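Local coordinates for protein peptide amidase (Stenotrophomonas maltophilia, PDB 1M22) that probably hydrolyses the C-terminal amide group of amidated peptides, as a member of the amidase signature family, at residues A[94-99]-A[106-111]; A[145-150]-A[360-365]; A[350-355]-A[370-375]. One frame throughout, in Å; residues are numbered along the deposited sequence.

Interaction 1. Residues A[94-99]-A[106-111]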
ATOM      1  N   MET A  94       5.836 -19.535   2.664  1.00 12.83           N
ATOM      2  CA  MET A  94       5.350 -19.286   1.314  1.00 13.65           C
ATOM      3  C   MET A  94       6.460 -18.768   0.414  1.00 12.44           C
ATOM      4  O   MET A  94       7.534 -18.391   0.878  1.00 11.86           O
ATOM      5  CB  MET A  94       4.225 -18.255   1.355  1.00 15.55           C
ATOM      6  CG  MET A  94       3.078 -18.634   2.271  1.00 18.02           C
ATOM      7  SD  MET A  94       2.216 -17.192   2.917  1.00 21.36           S
ATOM      8  CE  MET A  94       3.180 -16.882   4.398  1.00 19.30           C
ATOM      9  N   ALA A  95       6.199 -18.763  -0.885  1.00 12.24           N
ATOM     10  CA  ALA A  95       7.175 -18.244  -1.822  1.00 11.46           C
ATOM     11  C   ALA A  95       6.977 -16.735  -1.853  1.00 11.73           C
ATOM     12  O   ALA A  95       5.954 -16.227  -1.394  1.00 12.44           O
ATOM     13  CB  ALA A  95       6.942 -18.829  -3.210  1.00 12.62           C
ATOM     14  N   THR A  96       7.976 -16.024  -2.359  1.00  9.90           N
ATOM     15  CA  THR A  96       7.898 -14.577  -2.516  1.00 10.12           C
ATOM     16  C   THR A  96       8.333 -14.422  -3.966  1.00 10.55           C
ATOM     17  O   THR A  96       9.522 -14.421  -4.277  1.00 12.11           O
ATOM     18  CB  THR A  96       8.856 -13.841  -1.561  1.00  9.62           C
ATOM     19  OG1 THR A  96       8.454 -14.089  -0.207  1.00 12.39           O
ATOM     20  CG2 THR A  96       8.806 -12.339  -1.816  1.00 12.26           C
ATOM     21  N   SER A  97       7.351 -14.297  -4.851  1.00  9.60           N
ATOM     22  CA  SER A  97       7.614 -14.250  -6.284  1.00  9.99           C
ATOM     23  C   SER A  97       7.527 -12.928  -7.020  1.00  8.69           C
ATOM     24  O   SER A  97       7.959 -12.847  -8.173  1.00  9.36           O
ATOM     25  CB  SER A  97       6.664 -15.217  -6.991  1.00 10.36           C
ATOM     26  OG  SER A  97       5.330 -14.724  -6.963  1.00 11.10           O
ATOM     27  N   ALA A  98       6.970 -11.904  -6.382  1.00  8.26           N
ATOM     28  CA  ALA A  98       6.773 -10.616  -7.038  1.00  8.56           C
ATOM     29  C   ALA A  98       5.853 -10.862  -8.242  1.00  7.55           C
ATOM     30  O   ALA A  98       5.789 -10.048  -9.162  1.00  8.14           O
ATOM     31  CB  ALA A  98       8.105 -10.029  -7.503  1.00 10.74           C
ATOM     32  N   GLY A  99       5.148 -11.994  -8.223  1.00  8.24           N
ATOM     33  CA  GLY A  99       4.241 -12.346  -9.305  1.00  8.29           C
ATOM     34  C   GLY A  99       4.886 -13.056 -10.487  1.00  9.17           C
ATOM     35  O   GLY A  99       4.194 -13.477 -11.419  1.00  9.15           O
ATOM     36  N   PHE A 106      10.909 -19.939  -4.824  1.00 14.41           N
ATOM     37  CA  PHE A 106      11.801 -19.186  -3.951  1.00 11.69           C
ATOM     38  C   PHE A 106      11.053 -18.845  -2.658  1.00 10.72           C
ATOM     39  O   PHE A 106      10.095 -18.070  -2.675  1.00 11.90           O
ATOM     40  CB  PHE A 106      12.247 -17.927  -4.697  1.00 11.07           C
ATOM     41  CG  PHE A 106      13.039 -16.961  -3.870  1.00 11.53           C
ATOM     42  CD1 PHE A 106      14.220 -17.347  -3.246  1.00 13.35           C
ATOM     43  CD2 PHE A 106      12.617 -15.643  -3.749  1.00 11.59           C
ATOM     44  CE1 PHE A 106      14.970 -16.426  -2.514  1.00 12.17           C
ATOM     45  CE2 PHE A 106      13.355 -14.721  -3.024  1.00 12.22           C
ATOM     46  CZ  PHE A 106      14.534 -15.111  -2.407  1.00 12.28           C
ATOM     47  N   ARG A 107      11.495 -19.423  -1.543  1.00 11.42           N
ATOM     48  CA  ARG A 107      10.833 -19.216  -0.255  1.00 12.22           C
ATOM     49  C   ARG A 107      11.755 -18.699   0.849  1.00 12.03           C
ATOM     50  O   ARG A 107      12.147 -19.444   1.749  1.00 14.89           O
ATOM     51  CB  ARG A 107      10.188 -20.533   0.194  1.00 13.82           C
ATOM     52  CG  ARG A 107       9.319 -21.181  -0.873  1.00 13.13           C
ATOM     53  CD  ARG A 107       8.681 -22.467  -0.371  1.00 17.56           C
ATOM     54  NE  ARG A 107       7.864 -23.108  -1.397  1.00 22.01           N
ATOM     55  CZ  ARG A 107       8.353 -23.760  -2.449  1.00 25.68           C
ATOM     56  NH1 ARG A 107       9.664 -23.865  -2.619  1.00 26.74           N
ATOM     57  NH2 ARG A 107       7.529 -24.308  -3.332  1.00 29.54           N
ATOM     58  N   PRO A 108      12.106 -17.406   0.797  1.00 10.05           N
ATOM     59  CA  PRO A 108      12.986 -16.784   1.794  1.00 10.68           C
ATOM     60  C   PRO A 108      12.359 -16.600   3.178  1.00 11.15           C
ATOM     61  O   PRO A 108      11.139 -16.651   3.336  1.00 12.74           O
ATOM     62  CB  PRO A 108      13.347 -15.453   1.146  1.00 10.53           C
ATOM     63  CG  PRO A 108      12.108 -15.119   0.368  1.00 10.05           C
ATOM     64  CD  PRO A 108      11.747 -16.445  -0.260  1.00 10.97           C
ATOM     65  N   ASP A 109      13.212 -16.376   4.173  1.00 12.52           N
ATOM     66  CA  ASP A 109      12.767 -16.171   5.548  1.00 13.20           C
ATOM     67  C   ASP A 109      12.039 -14.839   5.698  1.00 12.49           C
ATOM     68  O   ASP A 109      12.185 -13.946   4.863  1.00 12.17           O
ATOM     69  CB  ASP A 109      13.966 -16.207   6.500  1.00 16.93           C
ATOM     70  CG  ASP A 109      14.756 -17.496   6.392  1.00 25.65           C
ATOM     71  OD1 ASP A 109      14.148 -18.577   6.517  1.00 27.49           O
ATOM     72  OD2 ASP A 109      15.987 -17.424   6.187  1.00 29.20           O
ATOM     73  N   ASP A 110      11.275 -14.716   6.780  1.00 11.18           N
ATOM     74  CA  ASP A 110      10.485 -13.520   7.079  1.00  9.53           C
ATOM     75  C   ASP A 110      11.194 -12.172   6.992  1.00  8.46           C
ATOM     76  O   ASP A 110      12.300 -12.004   7.504  1.00 10.43           O
ATOM     77  CB  ASP A 110       9.897 -13.608   8.491  1.00 10.45           C
ATOM     78  CG  ASP A 110       8.814 -14.657   8.621  1.00 13.19           C
ATOM     79  OD1 ASP A 110       8.507 -15.336   7.624  1.00 14.88           O
ATOM     80  OD2 ASP A 110       8.265 -14.796   9.736  1.00 13.56           O
ATOM     81  N   ALA A 111      10.524 -11.210   6.363  1.00  7.22           N
ATOM     82  CA  ALA A 111      11.032  -9.847   6.265  1.00  7.00           C
ATOM     83  C   ALA A 111      10.919  -9.264   7.676  1.00  7.25           C
ATOM     84  O   ALA A 111      10.138  -9.752   8.497  1.00  7.90           O
ATOM     85  CB  ALA A 111      10.174  -9.040   5.307  1.00  8.69           C
TER
HETATM   86  O   HOH W   1       8.999 -16.217   1.510  1.00 12.48           O
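Thr96 and Phe106 are joined by a single backbone hydrogen bond, Thr96 N to Phe106 O at 3.0 Å (angle at the hydrogen 154°), and Ala95 CA leans on the same oxygen through a CA-H...O contact. The OG1 of Thr96 lies beside the backbone N (chi1 -64°) and 3.8 Å from Pro108 CG, the two side chains crossing obliquely. A water bonded to Thr96 OG1 also donates to Met94 O and Pro108 O, joining Met94 O and Thr96 OG1 to Pro108 O, which they do not bond directly. Thr96 O lies at the ring edge of Phe106, near its plane and 3.4 Å from Phe106 CD2, while Pro108 CD sits 3.5 Å above the centre of one face of that ring. A flat ring suits this corner because edge and face are both used; Tyr337 of helix 319-340 also packs on it. Arg107 contributes the aliphatic part of an extended chain: its CB is 3.5 Å from Met94 O and its CG 3.8 Å from Ala95 CA. The contact thus closes the irregular loop between strand 82-86 and helix 112-119, with the side chain of Thr96 about 9 Å from that of catalytic Lys86. Thr96 O is buried and has no hydrogen-bond partner; the weakly positive edge of the Phe106 ring may compensate it in part.

Interaction 2. Residues A[145-150]-A[360-365]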
ATOM      1  N   TRP A 145      -1.888  -7.502 -12.966  1.00  7.82           N
ATOM      2  CA  TRP A 145      -1.578  -8.751 -13.652  1.00  7.39           C
ATOM      3  C   TRP A 145      -0.165  -9.245 -13.379  1.00  6.22           C
ATOM      4  O   TRP A 145       0.781  -8.459 -13.323  1.00  7.40           O
ATOM      5  CB  TRP A 145      -1.723  -8.599 -15.171  1.00  8.28           C
ATOM      6  CG  TRP A 145      -1.358  -9.868 -15.912  1.00  9.26           C
ATOM      7  CD1 TRP A 145      -2.189 -10.914 -16.205  1.00 10.57           C
ATOM      8  CD2 TRP A 145      -0.048 -10.264 -16.346  1.00  9.47           C
ATOM      9  NE1 TRP A 145      -1.477 -11.937 -16.787  1.00 10.43           N
ATOM     10  CE2 TRP A 145      -0.162 -11.567 -16.885  1.00  9.54           C
ATOM     11  CE3 TRP A 145       1.211  -9.648 -16.327  1.00  9.86           C
ATOM     12  CZ2 TRP A 145       0.937 -12.264 -17.401  1.00 10.76           C
ATOM     13  CZ3 TRP A 145       2.306 -10.344 -16.842  1.00 11.26           C
ATOM     14  CH2 TRP A 145       2.156 -11.640 -17.370  1.00 10.99           C
ATOM     15  N   SER A 146      -0.033 -10.556 -13.209  1.00  6.89           N
ATOM     16  CA  SER A 146       1.271 -11.186 -13.042  1.00  6.76           C
ATOM     17  C   SER A 146       1.148 -12.576 -13.662  1.00  8.37           C
ATOM     18  O   SER A 146       0.048 -13.127 -13.754  1.00  8.65           O
ATOM     19  CB  SER A 146       1.687 -11.273 -11.566  1.00  8.07           C
ATOM     20  OG  SER A 146       0.970 -12.268 -10.865  1.00  7.77           O
ATOM     21  N   ALA A 147       2.265 -13.136 -14.105  1.00  8.89           N
ATOM     22  CA  ALA A 147       2.227 -14.452 -14.727  1.00  8.74           C
ATOM     23  C   ALA A 147       1.825 -15.541 -13.740  1.00 11.34           C
ATOM     24  O   ALA A 147       1.091 -16.466 -14.088  1.00 12.55           O
ATOM     25  CB  ALA A 147       3.584 -14.777 -15.339  1.00 10.92           C
ATOM     26  N   ARG A 148       2.292 -15.424 -12.501  1.00  9.53           N
ATOM     27  CA  ARG A 148       1.982 -16.422 -11.489  1.00 10.11           C
ATOM     28  C   ARG A 148       0.604 -16.255 -10.856  1.00 11.28           C
ATOM     29  O   ARG A 148      -0.046 -17.242 -10.512  1.00 13.83           O
ATOM     30  CB  ARG A 148       3.057 -16.407 -10.398  1.00 11.06           C
ATOM     31  CG  ARG A 148       2.834 -17.409  -9.282  1.00 10.81           C
ATOM     32  CD  ARG A 148       4.084 -17.583  -8.430  1.00 14.27           C
ATOM     33  NE  ARG A 148       3.861 -18.496  -7.312  1.00 14.27           N
ATOM     34  CZ  ARG A 148       3.645 -18.110  -6.058  1.00 13.46           C
ATOM     35  NH1 ARG A 148       3.626 -16.822  -5.748  1.00 12.76           N
ATOM     36  NH2 ARG A 148       3.434 -19.015  -5.114  1.00 14.72           N
ATOM     37  N   GLY A 149       0.150 -15.014 -10.714  1.00  8.79           N
ATOM     38  CA  GLY A 149      -1.142 -14.783 -10.085  1.00  9.54           C
ATOM     39  C   GLY A 149      -2.307 -14.460 -10.999  1.00  8.75           C
ATOM     40  O   GLY A 149      -3.451 -14.399 -10.553  1.00  9.66           O
ATOM     41  N   GLY A 150      -2.033 -14.262 -12.280  1.00  8.23           N
ATOM     42  CA  GLY A 150      -3.111 -13.931 -13.187  1.00  8.08           C
ATOM     43  C   GLY A 150      -3.573 -12.498 -12.996  1.00  7.76           C
ATOM     44  O   GLY A 150      -2.823 -11.645 -12.515  1.00  8.11           O
ATOM     45  N   LYS A 360       6.131 -17.030 -23.848  1.00 18.60           N
ATOM     46  CA  LYS A 360       4.720 -17.375 -23.977  1.00 20.60           C
ATOM     47  C   LYS A 360       3.922 -17.090 -22.704  1.00 19.11           C
ATOM     48  O   LYS A 360       2.788 -16.616 -22.770  1.00 20.79           O
ATOM     49  CB  LYS A 360       4.570 -18.852 -24.362  1.00 23.74           C
ATOM     50  CG  LYS A 360       3.142 -19.380 -24.289  1.00 27.56           C
ATOM     51  CD  LYS A 360       2.187 -18.569 -25.152  1.00 30.89           C
ATOM     52  CE  LYS A 360       0.756 -19.061 -24.992  1.00 33.28           C
ATOM     53  NZ  LYS A 360      -0.211 -18.239 -25.769  1.00 34.09           N
ATOM     54  N   GLN A 361       4.517 -17.370 -21.549  1.00 17.41           N
ATOM     55  CA  GLN A 361       3.834 -17.153 -20.277  1.00 17.69           C
ATOM     56  C   GLN A 361       4.101 -15.787 -19.652  1.00 15.51           C
ATOM     57  O   GLN A 361       3.264 -15.265 -18.914  1.00 17.18           O
ATOM     58  CB  GLN A 361       4.236 -18.231 -19.262  1.00 19.34           C
ATOM     59  CG  GLN A 361       3.883 -19.661 -19.648  1.00 25.24           C
ATOM     60  CD  GLN A 361       4.707 -20.178 -20.810  1.00 28.24           C
ATOM     61  OE1 GLN A 361       5.933 -20.057 -20.820  1.00 30.05           O
ATOM     62  NE2 GLN A 361       4.037 -20.769 -21.794  1.00 30.07           N
ATOM     63  N   GLU A 362       5.258 -15.206 -19.951  1.00 12.81           N
ATOM     64  CA  GLU A 362       5.637 -13.922 -19.364  1.00 11.97           C
ATOM     65  C   GLU A 362       5.497 -12.669 -20.222  1.00 13.20           C
ATOM     66  O   GLU A 362       5.161 -11.602 -19.707  1.00 12.65           O
ATOM     67  CB  GLU A 362       7.084 -13.997 -18.866  1.00 11.34           C
ATOM     68  CG  GLU A 362       7.301 -14.875 -17.642  1.00 11.35           C
ATOM     69  CD  GLU A 362       6.775 -14.248 -16.364  1.00 10.69           C
ATOM     70  OE1 GLU A 362       6.218 -13.129 -16.433  1.00 12.08           O
ATOM     71  OE2 GLU A 362       6.922 -14.878 -15.295  1.00 11.79           O
ATOM     72  N   LEU A 363       5.752 -12.785 -21.520  1.00 12.94           N
ATOM     73  CA  LEU A 363       5.705 -11.621 -22.398  1.00 14.58           C
ATOM     74  C   LEU A 363       4.581 -11.622 -23.432  1.00 14.53           C
ATOM     75  O   LEU A 363       4.735 -11.061 -24.516  1.00 17.67           O
ATOM     76  CB  LEU A 363       7.057 -11.480 -23.106  1.00 14.64           C
ATOM     77  CG  LEU A 363       8.283 -11.535 -22.188  1.00 13.60           C
ATOM     78  CD1 LEU A 363       9.551 -11.517 -23.025  1.00 17.03           C
ATOM     79  CD2 LEU A 363       8.263 -10.364 -21.214  1.00 15.08           C
ATOM     80  N   GLY A 364       3.451 -12.227 -23.087  1.00 14.65           N
ATOM     81  CA  GLY A 364       2.333 -12.285 -24.012  1.00 17.00           C
ATOM     82  C   GLY A 364       1.445 -11.053 -24.047  1.00 18.45           C
ATOM     83  O   GLY A 364       0.858 -10.744 -25.084  1.00 20.02           O
ATOM     84  N   LEU A 365       1.340 -10.344 -22.925  1.00 15.89           N
ATOM     85  CA  LEU A 365       0.499  -9.151 -22.855  1.00 15.95           C
ATOM     86  C   LEU A 365       1.288  -7.865 -23.092  1.00 15.21           C
ATOM     87  O   LEU A 365       0.802  -6.942 -23.743  1.00 18.28           O
ATOM     88  CB  LEU A 365      -0.210  -9.093 -21.501  1.00 17.17           C
ATOM     89  CG  LEU A 365      -1.170 -10.254 -21.221  1.00 18.04           C
ATOM     90  CD1 LEU A 365      -1.750 -10.115 -19.822  1.00 19.43           C
ATOM     91  CD2 LEU A 365      -2.283 -10.267 -22.262  1.00 20.29           C
TER
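Trp145 receives Leu365 on one face of its indole: Leu365 CD1 stands 3.6 Å from the centroid of the five-membered ring of Trp145, only 10° off the normal, a clear CH-pi contact. On the opposite face lies Ala147 N, toward the rim, its N-H bonded to Glu132 OE2. CG of Trp145 is anti to the backbone N (chi1 178°), and the far end of the indole reaches the end of helix 359-362, where CH2 comes within 3.8 Å of Glu362 O, a carbonyl that also accepts from Arg137. Phe366 meets the indole at a steep angle. The side chain of Trp145 is about 10 Å from that of Ser165, an active-site residue. Ser146 then starts a tight turn, at which small Ala147 fits against a carboxylate, its CB 3.3 Å from both OE1 and OE2 of Glu362. The CB of Glu362 points away from segment 145-150, but the chain bends at chi2 (-73°) and OE2 accepts from Leu101 N. Gly149 N donates to Ser146 OG at 2.9 Å, an ST motif, and Gly150, whose positive phi glycine adopts easily, pairs with the Ser146 backbone in both directions, closing a small antiparallel hairpin. No hydrogen bond links the segments directly; they meet by van der Waals packing, CH-pi attraction, and carbons lying against carboxylate and carbonyl oxygens. Nearby Glu132 may raise the pKa of Glu362, while the bond from Leu101 N would offset it.

Interaction 3. Residues A[350-355]-A[370-375]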
ATOM      1  N   ASP A 350      19.773 -12.287 -15.756  1.00 12.05           N
ATOM      2  CA  ASP A 350      19.191 -13.626 -15.644  1.00 12.95           C
ATOM      3  C   ASP A 350      17.673 -13.554 -15.750  1.00 11.07           C
ATOM      4  O   ASP A 350      17.045 -14.421 -16.353  1.00 13.29           O
ATOM      5  CB  ASP A 350      19.541 -14.288 -14.307  1.00 15.80           C
ATOM      6  CG  ASP A 350      21.021 -14.559 -14.149  1.00 19.05           C
ATOM      7  OD1 ASP A 350      21.690 -14.851 -15.161  1.00 19.80           O
ATOM      8  OD2 ASP A 350      21.509 -14.500 -12.999  1.00 20.94           O
ATOM      9  N   LEU A 351      17.084 -12.525 -15.144  1.00 11.39           N
ATOM     10  CA  LEU A 351      15.634 -12.358 -15.184  1.00 10.88           C
ATOM     11  C   LEU A 351      15.173 -12.063 -16.608  1.00 10.05           C
ATOM     12  O   LEU A 351      14.192 -12.636 -17.085  1.00 10.66           O
ATOM     13  CB  LEU A 351      15.201 -11.226 -14.246  1.00 10.91           C
ATOM     14  CG  LEU A 351      13.720 -10.834 -14.289  1.00  9.98           C
ATOM     15  CD1 LEU A 351      12.848 -12.038 -13.970  1.00 11.02           C
ATOM     16  CD2 LEU A 351      13.467  -9.706 -13.297  1.00 10.00           C
ATOM     17  N   ILE A 352      15.885 -11.163 -17.279  1.00 10.50           N
ATOM     18  CA  ILE A 352      15.557 -10.805 -18.653  1.00 12.52           C
ATOM     19  C   ILE A 352      15.633 -12.048 -19.540  1.00 11.89           C
ATOM     20  O   ILE A 352      14.767 -12.270 -20.387  1.00 12.29           O
ATOM     21  CB  ILE A 352      16.525  -9.721 -19.176  1.00 12.48           C
ATOM     22  CG1 ILE A 352      16.264  -8.409 -18.429  1.00 13.84           C
ATOM     23  CG2 ILE A 352      16.350  -9.536 -20.681  1.00 13.63           C
ATOM     24  CD1 ILE A 352      17.291  -7.324 -18.684  1.00 13.51           C
ATOM     25  N   ALA A 353      16.659 -12.864 -19.322  1.00 12.18           N
ATOM     26  CA  ALA A 353      16.836 -14.088 -20.096  1.00 14.01           C
ATOM     27  C   ALA A 353      15.718 -15.080 -19.790  1.00 14.18           C
ATOM     28  O   ALA A 353      15.220 -15.763 -20.686  1.00 15.20           O
ATOM     29  CB  ALA A 353      18.192 -14.713 -19.786  1.00 14.39           C
ATOM     30  N   PHE A 354      15.314 -15.153 -18.523  1.00 13.37           N
ATOM     31  CA  PHE A 354      14.251 -16.067 -18.127  1.00 12.39           C
ATOM     32  C   PHE A 354      12.942 -15.727 -18.829  1.00 12.68           C
ATOM     33  O   PHE A 354      12.273 -16.609 -19.367  1.00 12.90           O
ATOM     34  CB  PHE A 354      14.041 -16.036 -16.606  1.00 14.20           C
ATOM     35  CG  PHE A 354      12.865 -16.856 -16.140  1.00 13.07           C
ATOM     36  CD1 PHE A 354      11.569 -16.346 -16.200  1.00 12.18           C
ATOM     37  CD2 PHE A 354      13.049 -18.152 -15.667  1.00 13.41           C
ATOM     38  CE1 PHE A 354      10.477 -17.114 -15.797  1.00 13.85           C
ATOM     39  CE2 PHE A 354      11.964 -18.927 -15.263  1.00 14.00           C
ATOM     40  CZ  PHE A 354      10.674 -18.407 -15.329  1.00 13.97           C
ATOM     41  N   ASN A 355      12.573 -14.451 -18.823  1.00 11.97           N
ATOM     42  CA  ASN A 355      11.331 -14.045 -19.463  1.00 12.82           C
ATOM     43  C   ASN A 355      11.348 -14.334 -20.959  1.00 14.06           C
ATOM     44  O   ASN A 355      10.324 -14.689 -21.537  1.00 14.44           O
ATOM     45  CB  ASN A 355      11.051 -12.558 -19.217  1.00 12.18           C
ATOM     46  CG  ASN A 355      10.719 -12.263 -17.767  1.00 11.09           C
ATOM     47  OD1 ASN A 355      10.145 -13.099 -17.069  1.00 11.42           O
ATOM     48  ND2 ASN A 355      11.066 -11.065 -17.313  1.00 10.74           N
ATOM     49  N   LEU A 370      11.421  -2.001 -19.109  1.00  9.19           N
ATOM     50  CA  LEU A 370      12.016  -1.364 -17.940  1.00  9.06           C
ATOM     51  C   LEU A 370      13.164  -2.208 -17.391  1.00  8.09           C
ATOM     52  O   LEU A 370      14.169  -1.665 -16.934  1.00  8.79           O
ATOM     53  CB  LEU A 370      10.955  -1.110 -16.862  1.00  8.94           C
ATOM     54  CG  LEU A 370       9.908  -0.063 -17.262  1.00  9.65           C
ATOM     55  CD1 LEU A 370       8.861   0.052 -16.165  1.00 11.06           C
ATOM     56  CD2 LEU A 370      10.579   1.286 -17.501  1.00 14.41           C
ATOM     57  N   LEU A 371      13.018  -3.530 -17.439  1.00  8.41           N
ATOM     58  CA  LEU A 371      14.086  -4.410 -16.975  1.00  8.64           C
ATOM     59  C   LEU A 371      15.302  -4.200 -17.872  1.00  8.50           C
ATOM     60  O   LEU A 371      16.429  -4.086 -17.396  1.00  9.14           O
ATOM     61  CB  LEU A 371      13.670  -5.881 -17.052  1.00  8.57           C
ATOM     62  CG  LEU A 371      12.444  -6.347 -16.265  1.00  8.42           C
ATOM     63  CD1 LEU A 371      12.370  -7.864 -16.318  1.00  9.83           C
ATOM     64  CD2 LEU A 371      12.537  -5.878 -14.814  1.00 10.10           C
ATOM     65  N   VAL A 372      15.053  -4.151 -19.179  1.00  9.78           N
ATOM     66  CA  VAL A 372      16.112  -3.963 -20.160  1.00  9.43           C
ATOM     67  C   VAL A 372      16.817  -2.623 -19.978  1.00  9.12           C
ATOM     68  O   VAL A 372      18.044  -2.559 -20.001  1.00  9.38           O
ATOM     69  CB  VAL A 372      15.542  -4.071 -21.594  1.00  8.77           C
ATOM     70  CG1 VAL A 372      16.603  -3.683 -22.622  1.00 10.53           C
ATOM     71  CG2 VAL A 372      15.065  -5.500 -21.847  1.00 10.32           C
ATOM     72  N   GLU A 373      16.053  -1.554 -19.790  1.00  8.23           N
ATOM     73  CA  GLU A 373      16.669  -0.248 -19.607  1.00  9.04           C
ATOM     74  C   GLU A 373      17.449  -0.186 -18.296  1.00  9.02           C
ATOM     75  O   GLU A 373      18.547   0.367 -18.244  1.00 10.27           O
ATOM     76  CB  GLU A 373      15.619   0.865 -19.647  1.00 12.33           C
ATOM     77  CG  GLU A 373      16.207   2.246 -19.396  1.00 17.53           C
ATOM     78  CD  GLU A 373      15.340   3.373 -19.923  1.00 21.05           C
ATOM     79  OE1 GLU A 373      14.099   3.264 -19.845  1.00 22.98           O
ATOM     80  OE2 GLU A 373      15.908   4.379 -20.403  1.00 21.02           O
ATOM     81  N   ALA A 374      16.889  -0.760 -17.236  1.00  8.62           N
ATOM     82  CA  ALA A 374      17.558  -0.754 -15.942  1.00  9.07           C
ATOM     83  C   ALA A 374      18.877  -1.528 -15.976  1.00  9.09           C
ATOM     84  O   ALA A 374      19.865  -1.121 -15.368  1.00  9.65           O
ATOM     85  CB  ALA A 374      16.638  -1.341 -14.872  1.00  9.58           C
ATOM     86  N   ASP A 375      18.901  -2.642 -16.702  1.00  8.81           N
ATOM     87  CA  ASP A 375      20.112  -3.450 -16.770  1.00 11.12           C
ATOM     88  C   ASP A 375      21.283  -2.724 -17.425  1.00 11.60           C
ATOM     89  O   ASP A 375      22.442  -3.043 -17.158  1.00 13.29           O
ATOM     90  CB  ASP A 375      19.838  -4.756 -17.516  1.00 12.00           C
ATOM     91  CG  ASP A 375      20.946  -5.771 -17.330  1.00 15.04           C
ATOM     92  OD1 ASP A 375      21.312  -6.030 -16.164  1.00 16.30           O
ATOM     93  OD2 ASP A 375      21.446  -6.312 -18.340  1.00 18.92           O
TER
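Asn355 ND2 gives a hydrogen bond to Gln368 OE1 and lies 3.6 Å from Leu371 CD1, where the two side chains cross at about a right angle. The surrounding motif is an antiparallel helix pair: the short axes of 350-355 and 370-375 pass 10.1 Å apart with 151° between their directions. Gln368 holds helix 348-357 twice, its NE2 donating to Ile352 O, so one amide spans residues three apart on that helix. Between the helices, the packing is apolar. Leu371, whose CD1 also lies 3.7 Å from Leu351 CD2, is a branched, flexible chain suited to a buried seam, and Phe330 of helix 319-340 backs it. Ile352 has the largest surface buried here; it slides past Leu371 in the opposite direction, with Ile352 CG1 3.9 Å from Leu371 CB. The Ile352 chi2 of 171° puts CD1 anti to CA, extending the chain across the gap toward the facing backbone. No hydrogen bond runs directly between the two segments, and the contact lies away from the catalytic residues. Ile352 CD1 ends its reach 3.6 Å from Leu371 O and 3.8 Å from Asp375 CB.

In the fold
Along the chain, interaction 1 comes first and closes within one loop before interaction 2 opens. Interactions 2 and 3 interleave, since segment 360-365 falls between 350-355 and 370-375, on the successive helices 348-357, 359-362 and 369-375. Centres of interactions 1 and 2 are 18 Å apart, yet they touch: Arg148 approaches Gly99 and Ser97 by probable hydrogen bonds. Interactions 2 and 3, with centres 15 Å apart, meet where Glu362 and Leu363 pack on Asn355. Interactions 1 and 3 do not touch. Interaction 2 therefore bridges the loop near catalytic Lys86 and the helices farther out, giving the amidase fold a continuous chain of contacts there.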